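Local coordinates for putative uncharacterized protein (PDB 3M3I) that is of unknown function but belongs to the cupin superfamily, whose members share a small beta-barrel fold, at residues H74-C79 with R185-F190. Sequence-based numbering, arbitrary orientation.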
ATOM      1  N   HIS A  74       7.755   9.430  16.107  1.00 71.50           N
ATOM      2  CA  HIS A  74       9.038  10.086  16.365  1.00 71.90           C
ATOM      3  C   HIS A  74      10.133   9.456  15.541  1.00 70.67           C
ATOM      4  O   HIS A  74       9.983   8.340  15.062  1.00 69.92           O
ATOM      5  CB  HIS A  74       9.391  10.011  17.846  1.00 73.96           C
ATOM      6  CG  HIS A  74       8.454  10.778  18.722  1.00 75.84           C
ATOM      7  ND1 HIS A  74       7.259  10.259  19.163  1.00 76.66           N
ATOM      8  CD2 HIS A  74       8.531  12.031  19.226  1.00 77.39           C
ATOM      9  CE1 HIS A  74       6.641  11.156  19.907  1.00 78.72           C
ATOM     10  NE2 HIS A  74       7.389  12.243  19.955  1.00 79.22           N
ATOM     11  N   LEU A  75      11.232  10.179  15.384  1.00 70.78           N
ATOM     12  CA  LEU A  75      12.329   9.745  14.525  1.00 69.97           C
ATOM     13  C   LEU A  75      12.818   8.319  14.829  1.00 70.19           C
ATOM     14  O   LEU A  75      13.252   8.004  15.938  1.00 71.47           O
ATOM     15  CB  LEU A  75      13.487  10.751  14.580  1.00 70.59           C
ATOM     16  CG  LEU A  75      13.174  12.167  14.055  1.00 70.57           C
ATOM     17  CD1 LEU A  75      14.419  13.032  13.960  1.00 71.26           C
ATOM     18  CD2 LEU A  75      12.494  12.119  12.695  1.00 69.35           C
ATOM     19  N   HIS A  76      12.709   7.455  13.829  1.00 69.27           N
ATOM     20  CA  HIS A  76      13.159   6.074  13.933  1.00 69.67           C
ATOM     21  C   HIS A  76      13.795   5.624  12.611  1.00 69.18           C
ATOM     22  O   HIS A  76      13.781   6.357  11.612  1.00 68.53           O
ATOM     23  CB  HIS A  76      11.981   5.171  14.288  1.00 69.74           C
ATOM     24  CG  HIS A  76      10.901   5.158  13.256  1.00 68.64           C
ATOM     25  ND1 HIS A  76      10.021   6.204  13.088  1.00 68.16           N
ATOM     26  CD2 HIS A  76      10.572   4.236  12.322  1.00 68.25           C
ATOM     27  CE1 HIS A  76       9.186   5.922  12.105  1.00 67.47           C
ATOM     28  NE2 HIS A  76       9.501   4.734  11.621  1.00 67.51           N
ATOM     29  N   ARG A  77      14.352   4.428  12.600  1.00 69.87           N
ATOM     30  CA  ARG A  77      15.013   3.940  11.413  1.00 70.00           C
ATOM     31  C   ARG A  77      14.729   2.449  11.200  1.00 70.61           C
ATOM     32  O   ARG A  77      14.631   1.682  12.160  1.00 71.39           O
ATOM     33  CB  ARG A  77      16.514   4.221  11.498  1.00 70.95           C
ATOM     34  CG  ARG A  77      17.327   3.732  10.308  1.00 71.66           C
ATOM     35  CD  ARG A  77      18.727   3.395  10.732  1.00 73.19           C
ATOM     36  NE  ARG A  77      19.575   4.572  10.828  1.00 73.35           N
ATOM     37  CZ  ARG A  77      20.574   4.727  11.690  1.00 74.47           C
ATOM     38  NH1 ARG A  77      20.860   3.801  12.595  1.00 75.62           N
ATOM     39  NH2 ARG A  77      21.288   5.836  11.654  1.00 74.70           N
ATOM     40  N   LEU A  78      14.580   2.070   9.931  1.00 70.57           N
ATOM     41  CA  LEU A  78      14.348   0.690   9.535  1.00 71.47           C
ATOM     42  C   LEU A  78      15.550   0.274   8.712  1.00 72.86           C
ATOM     43  O   LEU A  78      16.486   1.040   8.558  1.00 73.01           O
ATOM     44  CB  LEU A  78      13.054   0.574   8.718  1.00 70.78           C
ATOM     45  CG  LEU A  78      11.746   0.928   9.437  1.00 69.72           C
ATOM     46  CD1 LEU A  78      10.599   1.139   8.466  1.00 69.10           C
ATOM     47  CD2 LEU A  78      11.361  -0.139  10.453  1.00 70.48           C
ATOM     48  N   CYS A  79      15.550  -0.945   8.211  1.00 74.19           N
ATOM     49  CA  CYS A  79      16.584  -1.357   7.266  1.00 75.97           C
ATOM     50  C   CYS A  79      16.004  -1.776   5.906  1.00 76.68           C
ATOM     51  O   CYS A  79      16.750  -2.055   4.995  1.00 78.48           O
ATOM     52  CB  CYS A  79      17.461  -2.461   7.872  1.00 77.94           C
ATOM     53  SG  CYS A  79      16.969  -4.106   7.443  1.00 79.83           S
ATOM     54  N   ARG A 185      13.625  -6.373  15.532  1.00 61.54           N
ATOM     55  CA  ARG A 185      15.072  -6.456  15.591  1.00 61.60           C
ATOM     56  C   ARG A 185      15.716  -5.393  14.703  1.00 60.81           C
ATOM     57  O   ARG A 185      16.839  -4.989  14.978  1.00 61.01           O
ATOM     58  CB  ARG A 185      15.572  -7.857  15.271  1.00 62.10           C
ATOM     59  CG  ARG A 185      15.360  -8.851  16.410  1.00 63.26           C
ATOM     60  CD  ARG A 185      15.716 -10.271  16.045  1.00 63.88           C
ATOM     61  NE  ARG A 185      14.864 -10.800  14.986  1.00 63.56           N
ATOM     62  CZ  ARG A 185      14.864 -12.065  14.547  1.00 64.16           C
ATOM     63  NH1 ARG A 185      15.650 -12.989  15.092  1.00 65.15           N
ATOM     64  NH2 ARG A 185      14.039 -12.416  13.564  1.00 63.93           N
ATOM     65  N   ASP A 186      14.990  -4.926  13.675  1.00 60.14           N
ATOM     66  CA  ASP A 186      15.433  -3.857  12.770  1.00 59.59           C
ATOM     67  C   ASP A 186      14.829  -2.473  13.086  1.00 59.31           C
ATOM     68  O   ASP A 186      14.858  -1.561  12.244  1.00 58.94           O
ATOM     69  CB  ASP A 186      15.026  -4.212  11.338  1.00 59.25           C
ATOM     70  CG  ASP A 186      15.385  -5.621  10.963  1.00 59.62           C
ATOM     71  OD1 ASP A 186      16.495  -6.031  11.286  1.00 60.03           O
ATOM     72  OD2 ASP A 186      14.569  -6.320  10.328  1.00 59.63           O
ATOM     73  N   PHE A 187      14.264  -2.313  14.278  1.00 59.66           N
ATOM     74  CA  PHE A 187      13.584  -1.081  14.660  1.00 59.59           C
ATOM     75  C   PHE A 187      14.474  -0.359  15.629  1.00 59.97           C
ATOM     76  O   PHE A 187      14.765  -0.873  16.734  1.00 60.62           O
ATOM     77  CB  PHE A 187      12.249  -1.434  15.278  1.00 60.02           C
ATOM     78  CG  PHE A 187      11.447  -0.256  15.751  1.00 60.19           C
ATOM     79  CD1 PHE A 187      10.798   0.572  14.841  1.00 59.78           C
ATOM     80  CD2 PHE A 187      11.288  -0.007  17.116  1.00 60.96           C
ATOM     81  CE1 PHE A 187      10.039   1.631  15.278  1.00 60.10           C
ATOM     82  CE2 PHE A 187      10.531   1.054  17.554  1.00 61.28           C
ATOM     83  CZ  PHE A 187       9.899   1.876  16.639  1.00 60.84           C
ATOM     84  N   GLU A 188      14.961   0.800  15.197  1.00 59.74           N
ATOM     85  CA  GLU A 188      15.820   1.646  16.013  1.00 60.22           C
ATOM     86  C   GLU A 188      15.091   2.949  16.284  1.00 60.26           C
ATOM     87  O   GLU A 188      14.613   3.575  15.365  1.00 59.85           O
ATOM     88  CB  GLU A 188      17.170   1.909  15.325  1.00 60.30           C
ATOM     89  CG  GLU A 188      18.089   2.877  16.094  1.00 61.00           C
ATOM     90  CD  GLU A 188      19.572   2.712  15.774  1.00 61.56           C
ATOM     91  OE1 GLU A 188      19.902   2.098  14.733  1.00 61.33           O
ATOM     92  OE2 GLU A 188      20.420   3.213  16.565  1.00 62.40           O
ATOM     93  N   ILE A 189      14.991   3.337  17.549  1.00 60.91           N
ATOM     94  CA  ILE A 189      14.336   4.590  17.915  1.00 61.16           C
ATOM     95  C   ILE A 189      15.420   5.527  18.437  1.00 61.73           C
ATOM     96  O   ILE A 189      16.409   5.083  18.998  1.00 62.20           O
ATOM     97  CB  ILE A 189      13.200   4.363  18.940  1.00 61.74           C
ATOM     98  CG1 ILE A 189      12.334   5.610  19.102  1.00 62.03           C
ATOM     99  CG2 ILE A 189      13.758   3.975  20.318  1.00 62.68           C
ATOM    100  CD1 ILE A 189      11.470   5.915  17.892  1.00 61.41           C
ATOM    101  N   PHE A 190      15.249   6.821  18.214  1.00 61.83           N
ATOM    102  CA  PHE A 190      16.269   7.795  18.531  1.00 62.49           C
ATOM    103  C   PHE A 190      15.755   8.755  19.604  1.00 63.28           C
ATOM    104  O   PHE A 190      14.556   8.775  19.893  1.00 63.27           O
ATOM    105  CB  PHE A 190      16.682   8.556  17.258  1.00 62.24           C
ATOM    106  CG  PHE A 190      17.246   7.663  16.162  1.00 61.70           C
ATOM    107  CD1 PHE A 190      16.439   7.205  15.137  1.00 60.92           C
ATOM    108  CD2 PHE A 190      18.577   7.280  16.174  1.00 62.16           C
ATOM    109  CE1 PHE A 190      16.942   6.389  14.154  1.00 60.58           C
ATOM    110  CE2 PHE A 190      19.095   6.464  15.183  1.00 61.86           C
ATOM    111  CZ  PHE A 190      18.281   6.020  14.171  1.00 61.05           C
TER
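Arg77 and Glu188 form the hydrogen-bonded pair where strand 76-77 runs antiparallel to strand 188-189: Arg77 N reaches Glu188 O at 2.9 Å, and Glu188 N returns to Arg77 O. Their side chains lie side by side and point the same way. Arg77 NH1 is 2.9 Å from Glu188 OE1, a salt bridge whose hydrogen bond is weak, bent to 117° at the hydrogen, with the carboxylate plane turned 87° from the guanidinium. Phe190 meets the same guanidinium rim-first: its CZ sits over the centre of one face, 3.6 Å from Arg77 CZ, in a near-perpendicular arrangement that is not a flat stack. The ring edge meets Arg77 CB, 3.5 Å from Phe190 CE1, and also runs along the 75-77 backbone, CD1 by Leu75 O and CE1 by His76 C. Phe190 N bonds to Leu75 O, extending the pairing beyond the strands to the corner at Leu75.

On the other face of the sheet, His76 and Phe187 cross obliquely, His76 CD2 4.0 Å from Phe187 CE1. Ile189 CD1 rests on His76 CB and Leu75 O. His76 CG lies between its backbone N and carbonyl carbon (chi1 62°), and ND1 donates to His74 O at 2.9 Å, almost in the ring plane, which helps hold the ring's rotation. Past the strands, Leu78 CA makes a CA-H...O contact with Asp186 O, while the Asp186 carboxylate is salt-bridged to Arg57.

Strand 155-159 flanks strand 76-77 on its other side; its Ile155 touches Phe190 and Arg77, and Phe156 meets the His76 ring. Leu195 of helix 192-198 also packs on Phe190. Three backbone hydrogen bonds and the Phe190-Arg77 packing thus join 188-189, an outermost strand within this chain, to a five-stranded antiparallel sheet, consistent with a cupin barrel; the bent, partly exposed ion pair probably adds electrostatic attraction more than a directional hydrogen bond.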